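Local coordinates for protein cellobiose 2-epimerase (Ruminococcus albus, PDB 3VW5) that reversibly epimerizes cellobiose to 4-O-beta-D-glucopyranosyl-D-mannose, acting on the unmodified sugar within an (alpha/alpha)6 barrel, at residues W304-Q318 against H374-V387. The protein carries 2 engineered substitutions. Residues are numbered along the deposited sequence; the frame is centred on the assembly and turned at random.
Sequences WVQAEAVVGFINAYQ and HNGRMCMEVITRGV
Arg385 crosses from helix 374-385 to helix 304-318 as a knob among Val311, Ile314, Asn315 and Gln318, and shows how one long side chain can serve apolar and polar neighbours. Its CB lies 3.6 Å from Gln318 NE2; the extended chain (chi2 174°) then runs CG and CD along Gln318 OE1 (CD at 3.3 Å), CD also beside Ile314 CG2, and brings NE to a salt bridge with Glu381 OE1. NH1 donates to Asn315 OD1 (2.9 Å), on a lone pair, and to Gln318 OE1 (2.7 Å), while NH2 approaches Val311 CG1 and shares a water with Asn315 OD1. Asn315 ND2 is held by Asp252. A leucine here would probably leave both amide oxygens without this donor and Glu381 OE1 without this salt-bridge mate. Midway, Met378 packs against Ala307, Val310 and Val311. At the other end, Glu308 OE2 accepts from His374 ND1 (2.6 Å) and Arg377 NH2 (3.0 Å), both on one carboxylate face; Glu187 and Glu246 also bind Arg377. Trp304 CB makes a CH-pi contact over one face of the His374 ring, on which its five-membered ring stacks, planes 29° apart. The segment axes, 8.6 Å apart at closest, run nearly parallel (21°), as neighbouring helices of the (alpha/alpha)6 barrel.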
ATOM      1  N   TRP A 304      -5.977   7.568   1.446  1.00 35.38           N
ATOM      2  CA  TRP A 304      -4.718   6.855   1.682  1.00 31.23           C
ATOM      3  C   TRP A 304      -3.542   7.796   1.815  1.00 33.37           C
ATOM      4  O   TRP A 304      -2.589   7.511   2.540  1.00 36.63           O
ATOM      5  CB  TRP A 304      -4.426   5.785   0.624  1.00 30.48           C
ATOM      6  CG  TRP A 304      -3.989   6.276  -0.736  1.00 30.90           C
ATOM      7  CD1 TRP A 304      -4.775   6.386  -1.851  1.00 28.43           C
ATOM      8  CD2 TRP A 304      -2.657   6.660  -1.152  1.00 34.64           C
ATOM      9  NE1 TRP A 304      -4.034   6.847  -2.912  1.00 27.86           N
ATOM     10  CE2 TRP A 304      -2.733   7.014  -2.517  1.00 33.13           C
ATOM     11  CE3 TRP A 304      -1.419   6.746  -0.500  1.00 33.16           C
ATOM     12  CZ2 TRP A 304      -1.609   7.439  -3.251  1.00 32.25           C
ATOM     13  CZ3 TRP A 304      -0.308   7.183  -1.229  1.00 34.73           C
ATOM     14  CH2 TRP A 304      -0.414   7.520  -2.591  1.00 32.62           C
ATOM     15  N   VAL A 305      -3.612   8.927   1.126  1.00 34.94           N
ATOM     16  CA  VAL A 305      -2.563   9.926   1.242  1.00 33.08           C
ATOM     17  C   VAL A 305      -2.530  10.511   2.665  1.00 34.56           C
ATOM     18  O   VAL A 305      -1.463  10.703   3.228  1.00 32.52           O
ATOM     19  CB  VAL A 305      -2.714  11.016   0.168  1.00 30.19           C
ATOM     20  CG1 VAL A 305      -1.698  12.115   0.376  1.00 39.73           C
ATOM     21  CG2 VAL A 305      -2.527  10.407  -1.204  1.00 32.39           C
ATOM     22  N   GLN A 306      -3.702  10.776   3.248  1.00 37.91           N
ATOM     23  CA  GLN A 306      -3.777  11.310   4.610  1.00 30.97           C
ATOM     24  C   GLN A 306      -3.185  10.302   5.571  1.00 35.18           C
ATOM     25  O   GLN A 306      -2.371  10.647   6.431  1.00 33.62           O
ATOM     26  CB  GLN A 306      -5.227  11.632   5.024  1.00 31.18           C
ATOM     27  CG  GLN A 306      -5.974  12.646   4.136  1.00 30.11           C
ATOM     28  CD  GLN A 306      -5.089  13.792   3.667  1.00 34.53           C
ATOM     29  OE1 GLN A 306      -4.601  14.600   4.468  1.00 29.76           O
ATOM     30  NE2 GLN A 306      -4.866  13.859   2.355  1.00 35.52           N
ATOM     31  N   ALA A 307      -3.614   9.050   5.419  1.00 30.74           N
ATOM     32  CA  ALA A 307      -3.160   7.969   6.281  1.00 33.91           C
ATOM     33  C   ALA A 307      -1.632   7.784   6.218  1.00 38.03           C
ATOM     34  O   ALA A 307      -0.973   7.692   7.256  1.00 33.35           O
ATOM     35  CB  ALA A 307      -3.878   6.683   5.935  1.00 35.36           C
ATOM     36  N   GLU A 308      -1.071   7.737   5.012  1.00 34.59           N
ATOM     37  CA  GLU A 308       0.378   7.604   4.880  1.00 36.41           C
ATOM     38  C   GLU A 308       1.128   8.809   5.445  1.00 36.98           C
ATOM     39  O   GLU A 308       2.238   8.665   5.962  1.00 36.48           O
ATOM     40  CB  GLU A 308       0.788   7.359   3.426  1.00 35.08           C
ATOM     41  CG  GLU A 308       0.240   6.065   2.843  1.00 36.89           C
ATOM     42  CD  GLU A 308       0.648   4.828   3.635  1.00 36.05           C
ATOM     43  OE1 GLU A 308       1.766   4.827   4.186  1.00 37.36           O
ATOM     44  OE2 GLU A 308      -0.150   3.867   3.693  1.00 32.79           O
ATOM     45  N   ALA A 309       0.532   9.994   5.357  1.00 32.51           N
ATOM     46  CA  ALA A 309       1.193  11.173   5.915  1.00 35.96           C
ATOM     47  C   ALA A 309       1.294  11.104   7.459  1.00 37.42           C
ATOM     48  O   ALA A 309       2.283  11.552   8.050  1.00 35.42           O
ATOM     49  CB  ALA A 309       0.519  12.445   5.457  1.00 30.95           C
ATOM     50  N   VAL A 310       0.279  10.522   8.103  1.00 39.78           N
ATOM     51  CA  VAL A 310       0.295  10.328   9.553  1.00 36.24           C
ATOM     52  C   VAL A 310       1.492   9.469   9.970  1.00 38.36           C
ATOM     53  O   VAL A 310       2.289   9.878  10.820  1.00 38.76           O
ATOM     54  CB  VAL A 310      -1.026   9.730  10.079  1.00 35.17           C
ATOM     55  CG1 VAL A 310      -0.884   9.302  11.523  1.00 37.46           C
ATOM     56  CG2 VAL A 310      -2.132  10.742   9.960  1.00 33.81           C
ATOM     57  N   VAL A 311       1.628   8.292   9.360  1.00 37.26           N
ATOM     58  CA  VAL A 311       2.765   7.419   9.640  1.00 35.09           C
ATOM     59  C   VAL A 311       4.111   8.085   9.305  1.00 40.02           C
ATOM     60  O   VAL A 311       5.028   8.096  10.127  1.00 43.34           O
ATOM     61  CB  VAL A 311       2.687   6.109   8.855  1.00 34.03           C
ATOM     62  CG1 VAL A 311       3.857   5.204   9.240  1.00 36.02           C
ATOM     63  CG2 VAL A 311       1.364   5.410   9.100  1.00 32.31           C
ATOM     64  N   GLY A 312       4.234   8.624   8.096  1.00 36.32           N
ATOM     65  CA  GLY A 312       5.494   9.178   7.633  1.00 33.59           C
ATOM     66  C   GLY A 312       5.999  10.327   8.483  1.00 36.45           C
ATOM     67  O   GLY A 312       7.195  10.469   8.707  1.00 37.88           O
ATOM     68  N   PHE A 313       5.079  11.159   8.951  1.00 39.38           N
ATOM     69  CA  PHE A 313       5.422  12.269   9.826  1.00 40.66           C
ATOM     70  C   PHE A 313       5.874  11.810  11.222  1.00 41.64           C
ATOM     71  O   PHE A 313       6.791  12.397  11.813  1.00 42.07           O
ATOM     72  CB  PHE A 313       4.236  13.226   9.946  1.00 38.87           C
ATOM     73  CG  PHE A 313       4.061  14.130   8.762  1.00 38.76           C
ATOM     74  CD1 PHE A 313       5.155  14.490   7.975  1.00 37.07           C
ATOM     75  CD2 PHE A 313       2.799  14.631   8.435  1.00 38.56           C
ATOM     76  CE1 PHE A 313       5.001  15.330   6.884  1.00 32.32           C
ATOM     77  CE2 PHE A 313       2.634  15.469   7.347  1.00 39.12           C
ATOM     78  CZ  PHE A 313       3.743  15.820   6.570  1.00 42.05           C
ATOM     79  N   ILE A 314       5.207  10.785  11.753  1.00 39.97           N
ATOM     80  CA  ILE A 314       5.571  10.225  13.047  1.00 42.53           C
ATOM     81  C   ILE A 314       6.955   9.594  12.946  1.00 43.52           C
ATOM     82  O   ILE A 314       7.821   9.826  13.793  1.00 46.47           O
ATOM     83  CB  ILE A 314       4.531   9.198  13.532  1.00 44.13           C
ATOM     84  CG1 ILE A 314       3.234   9.928  13.907  1.00 43.31           C
ATOM     85  CG2 ILE A 314       5.079   8.370  14.697  1.00 34.23           C
ATOM     86  CD1 ILE A 314       2.127   9.021  14.377  1.00 38.12           C
ATOM     87  N   ASN A 315       7.150   8.819  11.883  1.00 38.92           N
ATOM     88  CA  ASN A 315       8.443   8.246  11.555  1.00 40.58           C
ATOM     89  C   ASN A 315       9.542   9.302  11.440  1.00 45.73           C
ATOM     90  O   ASN A 315      10.672   9.091  11.901  1.00 46.89           O
ATOM     91  CB  ASN A 315       8.346   7.454  10.254  1.00 41.16           C
ATOM     92  CG  ASN A 315       9.611   6.689   9.949  1.00 41.82           C
ATOM     93  OD1 ASN A 315       9.858   5.630  10.528  1.00 43.31           O
ATOM     94  ND2 ASN A 315      10.420   7.219   9.040  1.00 40.85           N
ATOM     95  N   ALA A 316       9.213  10.436  10.824  1.00 42.32           N
ATOM     96  CA  ALA A 316      10.183  11.515  10.661  1.00 42.73           C
ATOM     97  C   ALA A 316      10.554  12.096  12.025  1.00 48.84           C
ATOM     98  O   ALA A 316      11.724  12.419  12.271  1.00 51.31           O
ATOM     99  CB  ALA A 316       9.659  12.596   9.729  1.00 38.56           C
ATOM    100  N   TYR A 317       9.566  12.215  12.911  1.00 46.42           N
ATOM    101  CA  TYR A 317       9.837  12.619  14.284  1.00 48.90           C
ATOM    102  C   TYR A 317      10.797  11.609  14.920  1.00 51.47           C
ATOM    103  O   TYR A 317      11.868  11.973  15.414  1.00 49.70           O
ATOM    104  CB  TYR A 317       8.543  12.722  15.098  1.00 51.50           C
ATOM    105  CG  TYR A 317       8.791  12.912  16.578  1.00 55.97           C
ATOM    106  CD1 TYR A 317       9.233  14.138  17.074  1.00 59.80           C
ATOM    107  CD2 TYR A 317       8.607  11.864  17.479  1.00 54.41           C
ATOM    108  CE1 TYR A 317       9.478  14.321  18.426  1.00 61.08           C
ATOM    109  CE2 TYR A 317       8.849  12.033  18.840  1.00 55.61           C
ATOM    110  CZ  TYR A 317       9.283  13.265  19.311  1.00 63.83           C
ATOM    111  OH  TYR A 317       9.531  13.455  20.661  1.00 59.21           O
ATOM    112  N   GLN A 318      10.422  10.334  14.873  1.00 47.22           N
ATOM    113  CA  GLN A 318      11.245   9.278  15.456  1.00 48.52           C
ATOM    114  C   GLN A 318      12.708   9.292  14.994  1.00 49.15           C
ATOM    115  O   GLN A 318      13.594   8.909  15.748  1.00 50.16           O
ATOM    116  CB  GLN A 318      10.630   7.909  15.207  1.00 41.91           C
ATOM    117  CG  GLN A 318       9.370   7.670  15.997  1.00 42.13           C
ATOM    118  CD  GLN A 318       8.815   6.268  15.804  1.00 48.52           C
ATOM    119  OE1 GLN A 318       8.611   5.811  14.675  1.00 49.89           O
ATOM    120  NE2 GLN A 318       8.560   5.579  16.909  1.00 47.75           N
ATOM    121  N   HIS A 374      -4.364   0.748   3.652  1.00 36.55           N
ATOM    122  CA  HIS A 374      -3.772   2.040   4.003  1.00 34.21           C
ATOM    123  C   HIS A 374      -4.235   2.585   5.360  1.00 36.06           C
ATOM    124  O   HIS A 374      -3.407   3.002   6.190  1.00 37.91           O
ATOM    125  CB  HIS A 374      -4.000   3.082   2.898  1.00 35.15           C
ATOM    126  CG  HIS A 374      -3.117   2.903   1.700  1.00 38.44           C
ATOM    127  ND1 HIS A 374      -1.758   3.148   1.735  1.00 33.72           N
ATOM    128  CD2 HIS A 374      -3.399   2.519   0.432  1.00 34.47           C
ATOM    129  CE1 HIS A 374      -1.243   2.919   0.539  1.00 34.23           C
ATOM    130  NE2 HIS A 374      -2.218   2.541  -0.270  1.00 35.90           N
ATOM    131  N   ASN A 375      -5.546   2.608   5.592  1.00 32.71           N
ATOM    132  CA  ASN A 375      -6.042   3.212   6.827  1.00 35.36           C
ATOM    133  C   ASN A 375      -5.883   2.275   8.029  1.00 39.41           C
ATOM    134  O   ASN A 375      -5.576   2.727   9.155  1.00 37.74           O
ATOM    135  CB  ASN A 375      -7.473   3.756   6.677  1.00 33.63           C
ATOM    136  CG  ASN A 375      -8.434   2.713   6.179  1.00 37.28           C
ATOM    137  OD1 ASN A 375      -8.050   1.565   5.953  1.00 37.81           O
ATOM    138  ND2 ASN A 375      -9.694   3.095   6.011  1.00 37.30           N
ATOM    139  N   GLY A 376      -6.075   0.976   7.776  1.00 37.60           N
ATOM    140  CA  GLY A 376      -5.691  -0.072   8.713  1.00 35.41           C
ATOM    141  C   GLY A 376      -4.232   0.017   9.143  1.00 34.94           C
ATOM    142  O   GLY A 376      -3.915   0.031  10.341  1.00 36.22           O
ATOM    143  N   ARG A 377      -3.328   0.109   8.171  1.00 34.95           N
ATOM    144  CA  ARG A 377      -1.911   0.162   8.515  1.00 38.76           C
ATOM    145  C   ARG A 377      -1.567   1.362   9.395  1.00 38.41           C
ATOM    146  O   ARG A 377      -0.799   1.231  10.342  1.00 39.09           O
ATOM    147  CB  ARG A 377      -1.017   0.116   7.279  1.00 34.80           C
ATOM    148  CG  ARG A 377       0.425  -0.228   7.625  1.00 34.01           C
ATOM    149  CD  ARG A 377       1.237  -0.571   6.386  1.00 36.48           C
ATOM    150  NE  ARG A 377       1.250   0.531   5.430  1.00 39.11           N
ATOM    151  CZ  ARG A 377       1.838   0.491   4.241  1.00 37.44           C
ATOM    152  NH1 ARG A 377       2.490  -0.597   3.855  1.00 39.44           N
ATOM    153  NH2 ARG A 377       1.780   1.545   3.442  1.00 35.44           N
ATOM    154  N   MET A 378      -2.152   2.523   9.099  1.00 39.32           N
ATOM    155  CA  MET A 378      -1.891   3.726   9.902  1.00 42.24           C
ATOM    156  C   MET A 378      -2.277   3.532  11.370  1.00 38.96           C
ATOM    157  O   MET A 378      -1.539   3.909  12.283  1.00 34.49           O
ATOM    158  CB  MET A 378      -2.629   4.936   9.331  1.00 37.29           C
ATOM    159  CG  MET A 378      -2.427   6.217  10.117  1.00 34.06           C
ATOM    160  SD  MET A 378      -3.917   7.227  10.063  1.00 44.78           S
ATOM    161  CE  MET A 378      -5.089   6.173  10.924  1.00 40.18           C
ATOM    162  N   CYS A 379      -3.444   2.946  11.594  1.00 40.02           N
ATOM    163  CA  CYS A 379      -3.892   2.723  12.954  1.00 37.53           C
ATOM    164  C   CYS A 379      -2.878   1.845  13.682  1.00 42.56           C
ATOM    165  O   CYS A 379      -2.373   2.221  14.757  1.00 39.56           O
ATOM    166  CB  CYS A 379      -5.298   2.131  12.973  1.00 36.26           C
ATOM    167  SG  CYS A 379      -6.532   3.227  12.202  1.00 42.86           S
ATOM    168  N   MET A 380      -2.540   0.712  13.068  1.00 37.63           N
ATOM    169  CA  MET A 380      -1.598  -0.226  13.666  1.00 33.20           C
ATOM    170  C   MET A 380      -0.208   0.347  13.850  1.00 37.31           C
ATOM    171  O   MET A 380       0.437   0.088  14.869  1.00 47.14           O
ATOM    172  CB  MET A 380      -1.552  -1.520  12.868  1.00 37.98           C
ATOM    173  CG  MET A 380      -2.922  -2.133  12.773  1.00 44.32           C
ATOM    174  SD  MET A 380      -3.000  -3.697  11.912  1.00 50.34           S
ATOM    175  CE  MET A 380      -4.155  -3.319  10.585  1.00 37.99           C
ATOM    176  N   GLU A 381       0.258   1.137  12.892  1.00 35.07           N
ATOM    177  CA  GLU A 381       1.602   1.686  12.986  1.00 35.61           C
ATOM    178  C   GLU A 381       1.693   2.690  14.121  1.00 38.43           C
ATOM    179  O   GLU A 381       2.733   2.816  14.771  1.00 42.12           O
ATOM    180  CB  GLU A 381       2.026   2.328  11.664  1.00 36.77           C
ATOM    181  CG  GLU A 381       2.577   1.356  10.624  1.00 33.61           C
ATOM    182  CD  GLU A 381       3.995   0.847  10.937  1.00 44.40           C
ATOM    183  OE1 GLU A 381       4.787   1.581  11.593  1.00 39.69           O
ATOM    184  OE2 GLU A 381       4.318  -0.293  10.509  1.00 37.05           O
ATOM    185  N   VAL A 382       0.593   3.404  14.349  1.00 40.87           N
ATOM    186  CA  VAL A 382       0.536   4.464  15.353  1.00 40.50           C
ATOM    187  C   VAL A 382       0.546   3.815  16.715  1.00 46.31           C
ATOM    188  O   VAL A 382       1.317   4.197  17.608  1.00 47.26           O
ATOM    189  CB  VAL A 382      -0.744   5.312  15.214  1.00 44.69           C
ATOM    190  CG1 VAL A 382      -0.998   6.110  16.493  1.00 45.90           C
ATOM    191  CG2 VAL A 382      -0.657   6.240  14.000  1.00 40.97           C
ATOM    192  N   ILE A 383      -0.322   2.818  16.851  1.00 42.73           N
ATOM    193  CA  ILE A 383      -0.410   2.018  18.052  1.00 42.98           C
ATOM    194  C   ILE A 383       0.964   1.458  18.399  1.00 47.95           C
ATOM    195  O   ILE A 383       1.453   1.604  19.521  1.00 51.05           O
ATOM    196  CB  ILE A 383      -1.409   0.855  17.859  1.00 35.60           C
ATOM    197  CG1 ILE A 383      -2.843   1.373  17.981  1.00 34.21           C
ATOM    198  CG2 ILE A 383      -1.131  -0.258  18.860  1.00 34.57           C
ATOM    199  CD1 ILE A 383      -3.885   0.361  17.614  1.00 38.64           C
ATOM    200  N   THR A 384       1.592   0.843  17.407  1.00 45.41           N
ATOM    201  CA  THR A 384       2.823   0.090  17.603  1.00 45.98           C
ATOM    202  C   THR A 384       4.047   0.953  17.923  1.00 51.74           C
ATOM    203  O   THR A 384       4.936   0.517  18.650  1.00 55.22           O
ATOM    204  CB  THR A 384       3.102  -0.773  16.361  1.00 50.95           C
ATOM    205  OG1 THR A 384       2.550  -2.081  16.564  1.00 50.65           O
ATOM    206  CG2 THR A 384       4.587  -0.879  16.094  1.00 59.93           C
ATOM    207  N   ARG A 385       4.094   2.169  17.383  1.00 50.03           N
ATOM    208  CA  ARG A 385       5.222   3.067  17.620  1.00 49.87           C
ATOM    209  C   ARG A 385       5.100   3.780  18.962  1.00 48.43           C
ATOM    210  O   ARG A 385       6.057   4.360  19.469  1.00 45.40           O
ATOM    211  CB  ARG A 385       5.316   4.103  16.497  1.00 49.68           C
ATOM    212  CG  ARG A 385       5.639   3.510  15.147  1.00 46.55           C
ATOM    213  CD  ARG A 385       5.573   4.553  14.072  1.00 41.36           C
ATOM    214  NE  ARG A 385       5.683   3.941  12.754  1.00 42.06           N
ATOM    215  CZ  ARG A 385       6.729   4.081  11.945  1.00 43.10           C
ATOM    216  NH1 ARG A 385       7.767   4.833  12.308  1.00 38.31           N
ATOM    217  NH2 ARG A 385       6.729   3.476  10.763  1.00 40.13           N
ATOM    218  N   GLY A 386       3.895   3.747  19.515  1.00 50.13           N
ATOM    219  CA  GLY A 386       3.588   4.415  20.762  1.00 44.68           C
ATOM    220  C   GLY A 386       4.133   5.820  20.967  1.00 50.57           C
ATOM    221  O   GLY A 386       4.512   6.165  22.080  1.00 53.57           O
ATOM    222  N   VAL A 387       4.188   6.647  19.930  1.00 46.50           N
ATOM    223  CA  VAL A 387       4.388   8.065  20.201  1.00 45.77           C
ATOM    224  C   VAL A 387       3.056   8.791  20.172  1.00 52.05           C
ATOM    225  O   VAL A 387       2.293   8.672  19.221  1.00 49.88           O
ATOM    226  CB  VAL A 387       5.479   8.746  19.326  1.00 44.51           C
ATOM    227  CG1 VAL A 387       5.911   7.850  18.205  1.00 50.31           C
ATOM    228  CG2 VAL A 387       5.018  10.100  18.837  1.00 45.88           C
TER
HETATM  229  O   HOH W   1       9.402   3.047   9.457  1.00 33.18           O